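Local coordinates for 3-hydroxyisobutyrate dehydrogenase (Salmonella typhimurium, PDB 3G0O), which probably oxidises L-threonate to 2-dehydro-L-erythronate, using NAD(+) in preference to NADP(+), as a member of the 3-hydroxyisobutyrate dehydrogenase-related family, at residues T103-S106 and A107-Q110; T268-N271 and M272-A276. All blocks are in the same frame, centred on the assembly; numbering follows the deposited sequence.

Contact 1 (T103-S106 and A107-Q110); sequences TISS and ADAQ
The amide of Gln110 and the carboxylate of Asp108 are the two flat groups that fold back onto the serines at the start of helix 106-117. Ser106 OG lies in the amide plane of Gln110, accepting from NE2 at 2.9 Å in a bent bond (136°). Ser106 O is well off that plane, tilted to one side, and takes only a weak bond from NE2; its main donor is the backbone N of Gln110. Glutamine has the length to bring its amide back here, and Ser106 OG meets it by pointing anti to its own nitrogen (chi1 -177°); it is also weakly bonded to Gly173 O.

Ser105 OG lies over one face of the Asp108 carboxylate, 3.2 Å from OD2, a weak bond at best, while a water almost level with the group donates to Asp108 OD2 at 2.8 Å. Asp108 OD1 forms a salt bridge with Arg79 of helix 75-82. More telling is the bond from Asp108 N to Ser105 OG (3.0 Å, 161°), which makes Ser105 the N-cap. Serine suits this place because its short side chain can turn back over the first turn and accept from an amide that has no carbonyl before it in the helix. Ser105 and Asp108 have the spacing of a capping box, but the return bond runs through the same water, which accepts from Ser105 N at 3.0 Å. Just before the cap, Ile104 offers an apolar end, CD1, to Ala109 CB at 3.9 Å, the positions of a hydrophobic staple, and also touches Ser176 of helix 174-202.

The chemistry is that of a capped helix start, where the Asp108 carboxylate, also paired with Arg79, would be expected to interact favourably with the positive end of the helix dipole.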
ATOM      1  N   THR A 103     -18.999   3.418  -9.287  1.00 17.62           N
ATOM      2  CA  THR A 103     -18.357   2.112  -9.185  1.00 18.81           C
ATOM      3  C   THR A 103     -19.455   1.122  -9.534  1.00 18.79           C
ATOM      4  O   THR A 103     -20.198   0.660  -8.666  1.00 18.69           O
ATOM      5  CB  THR A 103     -17.809   1.840  -7.770  1.00 18.87           C
ATOM      6  OG1 THR A 103     -16.854   2.851  -7.427  1.00 20.21           O
ATOM      7  CG2 THR A 103     -17.121   0.489  -7.717  1.00 20.14           C
ATOM      8  N   ILE A 104     -19.552   0.816 -10.823  1.00 17.77           N
ATOM      9  CA  ILE A 104     -20.586  -0.068 -11.331  1.00 19.39           C
ATOM     10  C   ILE A 104     -20.025  -1.249 -12.124  1.00 19.15           C
ATOM     11  O   ILE A 104     -18.846  -1.284 -12.464  1.00 18.71           O
ATOM     12  CB  ILE A 104     -21.561   0.744 -12.222  1.00 20.01           C
ATOM     13  CG1 ILE A 104     -20.855   1.217 -13.498  1.00 19.54           C
ATOM     14  CG2 ILE A 104     -22.078   1.945 -11.448  1.00 20.71           C
ATOM     15  CD1 ILE A 104     -21.718   2.097 -14.404  1.00 18.78           C
ATOM     16  N   SER A 105     -20.885  -2.215 -12.432  1.00 18.85           N
ATOM     17  CA  SER A 105     -20.462  -3.385 -13.182  1.00 20.29           C
ATOM     18  C   SER A 105     -20.254  -3.004 -14.639  1.00 20.18           C
ATOM     19  O   SER A 105     -20.759  -1.977 -15.102  1.00 20.96           O
ATOM     20  CB  SER A 105     -21.522  -4.480 -13.103  1.00 19.72           C
ATOM     21  OG  SER A 105     -22.661  -4.121 -13.863  1.00 17.60           O
ATOM     22  N   SER A 106     -19.500  -3.828 -15.356  1.00 21.13           N
ATOM     23  CA  SER A 106     -19.253  -3.591 -16.768  1.00 21.91           C
ATOM     24  C   SER A 106     -20.578  -3.673 -17.521  1.00 22.84           C
ATOM     25  O   SER A 106     -20.835  -2.888 -18.442  1.00 23.00           O
ATOM     26  CB  SER A 106     -18.290  -4.632 -17.324  1.00 23.17           C
ATOM     27  OG  SER A 106     -18.003  -4.372 -18.684  1.00 27.05           O
ATOM     28  N   ALA A 107     -21.421  -4.621 -17.121  1.00 21.31           N
ATOM     29  CA  ALA A 107     -22.721  -4.793 -17.761  1.00 22.72           C
ATOM     30  C   ALA A 107     -23.554  -3.519 -17.622  1.00 22.22           C
ATOM     31  O   ALA A 107     -24.154  -3.063 -18.592  1.00 22.26           O
ATOM     32  CB  ALA A 107     -23.460  -5.977 -17.136  1.00 21.74           C
ATOM     33  N   ASP A 108     -23.590  -2.949 -16.419  1.00 21.83           N
ATOM     34  CA  ASP A 108     -24.358  -1.729 -16.197  1.00 22.57           C
ATOM     35  C   ASP A 108     -23.824  -0.554 -17.010  1.00 21.74           C
ATOM     36  O   ASP A 108     -24.599   0.248 -17.539  1.00 21.31           O
ATOM     37  CB  ASP A 108     -24.382  -1.364 -14.714  1.00 24.22           C
ATOM     38  CG  ASP A 108     -25.431  -2.147 -13.937  1.00 27.74           C
ATOM     39  OD1 ASP A 108     -26.500  -2.450 -14.507  1.00 30.34           O
ATOM     40  OD2 ASP A 108     -25.200  -2.447 -12.750  1.00 30.13           O
ATOM     41  N   ALA A 109     -22.502  -0.446 -17.113  1.00 21.44           N
ATOM     42  CA  ALA A 109     -21.901   0.629 -17.893  1.00 22.75           C
ATOM     43  C   ALA A 109     -22.324   0.505 -19.361  1.00 24.36           C
ATOM     44  O   ALA A 109     -22.623   1.505 -20.023  1.00 23.86           O
ATOM     45  CB  ALA A 109     -20.385   0.578 -17.781  1.00 20.78           C
ATOM     46  N   GLN A 110     -22.344  -0.723 -19.869  1.00 24.50           N
ATOM     47  CA  GLN A 110     -22.733  -0.962 -21.256  1.00 26.19           C
ATOM     48  C   GLN A 110     -24.225  -0.706 -21.479  1.00 26.68           C
ATOM     49  O   GLN A 110     -24.616  -0.122 -22.490  1.00 26.10           O
ATOM     50  CB  GLN A 110     -22.373  -2.391 -21.660  1.00 27.59           C
ATOM     51  CG  GLN A 110     -20.874  -2.651 -21.698  1.00 31.22           C
ATOM     52  CD  GLN A 110     -20.537  -4.115 -21.898  1.00 34.16           C
ATOM     53  OE1 GLN A 110     -20.963  -4.733 -22.870  1.00 36.07           O
ATOM     54  NE2 GLN A 110     -19.767  -4.678 -20.973  1.00 36.93           N
TER
HETATM   55  O   HOH W   1     -23.308  -2.384 -10.652  1.00 24.89           O

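Contact 2 (T268-N271 and M272-A276); sequences TALN and MFTSA
Thr274 OG1 reaches back one turn and donates to Leu270 O at 2.8 Å. It comes from above the carbonyl plane, 41° out of it, while Thr274 N bonds the same oxygen from the opposite face, so two donors grip one acceptor. Threonine suits the place because its hydroxyl sits on CB, close enough to the backbone to bond the carbonyl one turn back; with OG1 anti to the carbonyl carbon (chi1 -65°) it is directed there. Leu270 CD1 comes within 3.5 Å of Thr274 OG1, laying a methyl beside the hydroxyl. A water joins two polar side chains here, donating to Asn271 OD1 at 2.7 Å and to Thr274 OG1 at 3.2 Å.

On another side of the helix, Thr268 CG2 meets the selenium of Met272, a selenomethionine here, at 4.0 Å, the side chains crossing at a slant. Thr268 OG1 is bonded to Pro264 O, which leaves the methyl to do the packing. Phe273 brings CD2 to 3.2 Å from Ala269 O, obliquely to the ring.

Farther out, Met272 packs on Ala191 and on Leu265 of the second subunit, where Thr268 meets its counterpart. The Thr268 and Met272 side of helix 264-281 thus contacts the second subunit, while Ala269 and Phe273 bed on helices 242-258 and 174-202 of their own chain, Phe273 against Phe245 and Ile190.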
ATOM      1  N   THR A 268     -11.968 -12.806   1.865  1.00  9.68           N
ATOM      2  CA  THR A 268     -11.771 -12.623   3.300  1.00 11.57           C
ATOM      3  C   THR A 268     -12.132 -11.190   3.684  1.00 13.17           C
ATOM      4  O   THR A 268     -12.842 -10.965   4.659  1.00 10.20           O
ATOM      5  CB  THR A 268     -10.304 -12.909   3.708  1.00 14.57           C
ATOM      6  OG1 THR A 268      -9.992 -14.276   3.414  1.00 16.66           O
ATOM      7  CG2 THR A 268     -10.093 -12.652   5.210  1.00 14.60           C
ATOM      8  N   ALA A 269     -11.649 -10.222   2.911  1.00 11.12           N
ATOM      9  CA  ALA A 269     -11.941  -8.820   3.197  1.00 12.44           C
ATOM     10  C   ALA A 269     -13.448  -8.561   3.130  1.00 12.19           C
ATOM     11  O   ALA A 269     -13.995  -7.830   3.954  1.00 10.63           O
ATOM     12  CB  ALA A 269     -11.204  -7.919   2.208  1.00 10.09           C
ATOM     13  N   LEU A 270     -14.116  -9.157   2.145  1.00  9.83           N
ATOM     14  CA  LEU A 270     -15.559  -8.973   2.023  1.00 11.12           C
ATOM     15  C   LEU A 270     -16.235  -9.493   3.288  1.00 11.28           C
ATOM     16  O   LEU A 270     -17.133  -8.849   3.832  1.00  9.92           O
ATOM     17  CB  LEU A 270     -16.117  -9.704   0.790  1.00 10.26           C
ATOM     18  CG  LEU A 270     -17.649  -9.779   0.716  1.00 11.55           C
ATOM     19  CD1 LEU A 270     -18.242  -8.378   0.740  1.00 11.30           C
ATOM     20  CD2 LEU A 270     -18.073 -10.521  -0.557  1.00 12.71           C
ATOM     21  N   ASN A 271     -15.797 -10.655   3.766  1.00 10.73           N
ATOM     22  CA  ASN A 271     -16.385 -11.215   4.979  1.00 11.55           C
ATOM     23  C   ASN A 271     -16.148 -10.302   6.175  1.00 11.79           C
ATOM     24  O   ASN A 271     -17.019 -10.157   7.032  1.00 12.95           O
ATOM     25  CB  ASN A 271     -15.807 -12.598   5.284  1.00 10.79           C
ATOM     26  CG  ASN A 271     -16.367 -13.668   4.381  1.00 10.92           C
ATOM     27  OD1 ASN A 271     -17.518 -13.595   3.954  1.00 14.30           O
ATOM     28  ND2 ASN A 271     -15.566 -14.681   4.101  1.00 13.23           N
HETATM   29  N   MSE A 272     -14.970  -9.688   6.233  1.00  9.71           N
HETATM   30  CA  MSE A 272     -14.665  -8.788   7.345  1.00 11.57           C
HETATM   31  C   MSE A 272     -15.554  -7.544   7.334  1.00 10.95           C
HETATM   32  O   MSE A 272     -16.131  -7.179   8.356  1.00 11.05           O
HETATM   33  CB  MSE A 272     -13.189  -8.384   7.313  1.00 12.51           C
HETATM   34  CG  MSE A 272     -12.257  -9.539   7.637  1.00 14.71           C
HETATM   35 SE   MSE A 272     -10.407  -9.171   7.191  1.00 24.63          SE
HETATM   36  CE  MSE A 272      -9.994  -7.910   8.610  1.00 21.07           C
ATOM     37  N   PHE A 273     -15.672  -6.897   6.180  1.00 11.09           N
ATOM     38  CA  PHE A 273     -16.516  -5.713   6.094  1.00 11.41           C
ATOM     39  C   PHE A 273     -17.975  -6.093   6.327  1.00 11.33           C
ATOM     40  O   PHE A 273     -18.728  -5.338   6.933  1.00 10.38           O
ATOM     41  CB  PHE A 273     -16.352  -5.030   4.735  1.00 10.69           C
ATOM     42  CG  PHE A 273     -15.102  -4.200   4.621  1.00 10.54           C
ATOM     43  CD1 PHE A 273     -14.994  -2.982   5.291  1.00 12.94           C
ATOM     44  CD2 PHE A 273     -14.034  -4.630   3.841  1.00 11.49           C
ATOM     45  CE1 PHE A 273     -13.836  -2.202   5.180  1.00 12.31           C
ATOM     46  CE2 PHE A 273     -12.873  -3.858   3.724  1.00 11.52           C
ATOM     47  CZ  PHE A 273     -12.776  -2.642   4.394  1.00 11.48           C
ATOM     48  N   THR A 274     -18.371  -7.270   5.851  1.00 12.71           N
ATOM     49  CA  THR A 274     -19.748  -7.719   6.042  1.00 13.25           C
ATOM     50  C   THR A 274     -20.019  -7.920   7.537  1.00 13.93           C
ATOM     51  O   THR A 274     -21.095  -7.565   8.042  1.00 14.71           O
ATOM     52  CB  THR A 274     -20.017  -9.026   5.256  1.00 11.31           C
ATOM     53  OG1 THR A 274     -19.906  -8.762   3.850  1.00 11.85           O
ATOM     54  CG2 THR A 274     -21.431  -9.554   5.554  1.00 11.97           C
ATOM     55  N   SER A 275     -19.041  -8.478   8.249  1.00 15.06           N
ATOM     56  CA  SER A 275     -19.185  -8.686   9.690  1.00 14.77           C
ATOM     57  C   SER A 275     -19.294  -7.342  10.405  1.00 15.22           C
ATOM     58  O   SER A 275     -20.093  -7.184  11.324  1.00 15.82           O
ATOM     59  CB  SER A 275     -17.987  -9.449  10.264  1.00 15.26           C
ATOM     60  OG  SER A 275     -17.995 -10.809   9.869  1.00 19.60           O
ATOM     61  N   ALA A 276     -18.482  -6.377   9.982  1.00 13.15           N
ATOM     62  CA  ALA A 276     -18.502  -5.054  10.590  1.00 14.73           C
ATOM     63  C   ALA A 276     -19.873  -4.415  10.394  1.00 13.80           C
ATOM     64  O   ALA A 276     -20.389  -3.748  11.290  1.00 14.24           O
ATOM     65  CB  ALA A 276     -17.418  -4.181   9.980  1.00 13.13           C
TER
HETATM   66  O   HOH W   2     -19.139 -11.748   2.929  1.00 27.51           O

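How the contacts relate
Contact 1 opens a helix of the Rossmann-type NAD-binding domain, whereas contact 2 lies inside a helix of the C-terminal helical domain. Their centres are about 23 Å apart and their nearest atoms about 12 Å, so they do not touch. They are related through shared neighbours: helices 174-202 and 242-258 pack against side chains of both. Contact 1 is the one near the predicted catalytic residue, with the side chain of Ile104 about 8 Å from that of Lys179 and Thr103 OG1 hydrogen-bonded to Lys179 NZ. Contact 2 is away from that site, although the side chain of Phe273 is about 10 Å from a bound tartaric acid.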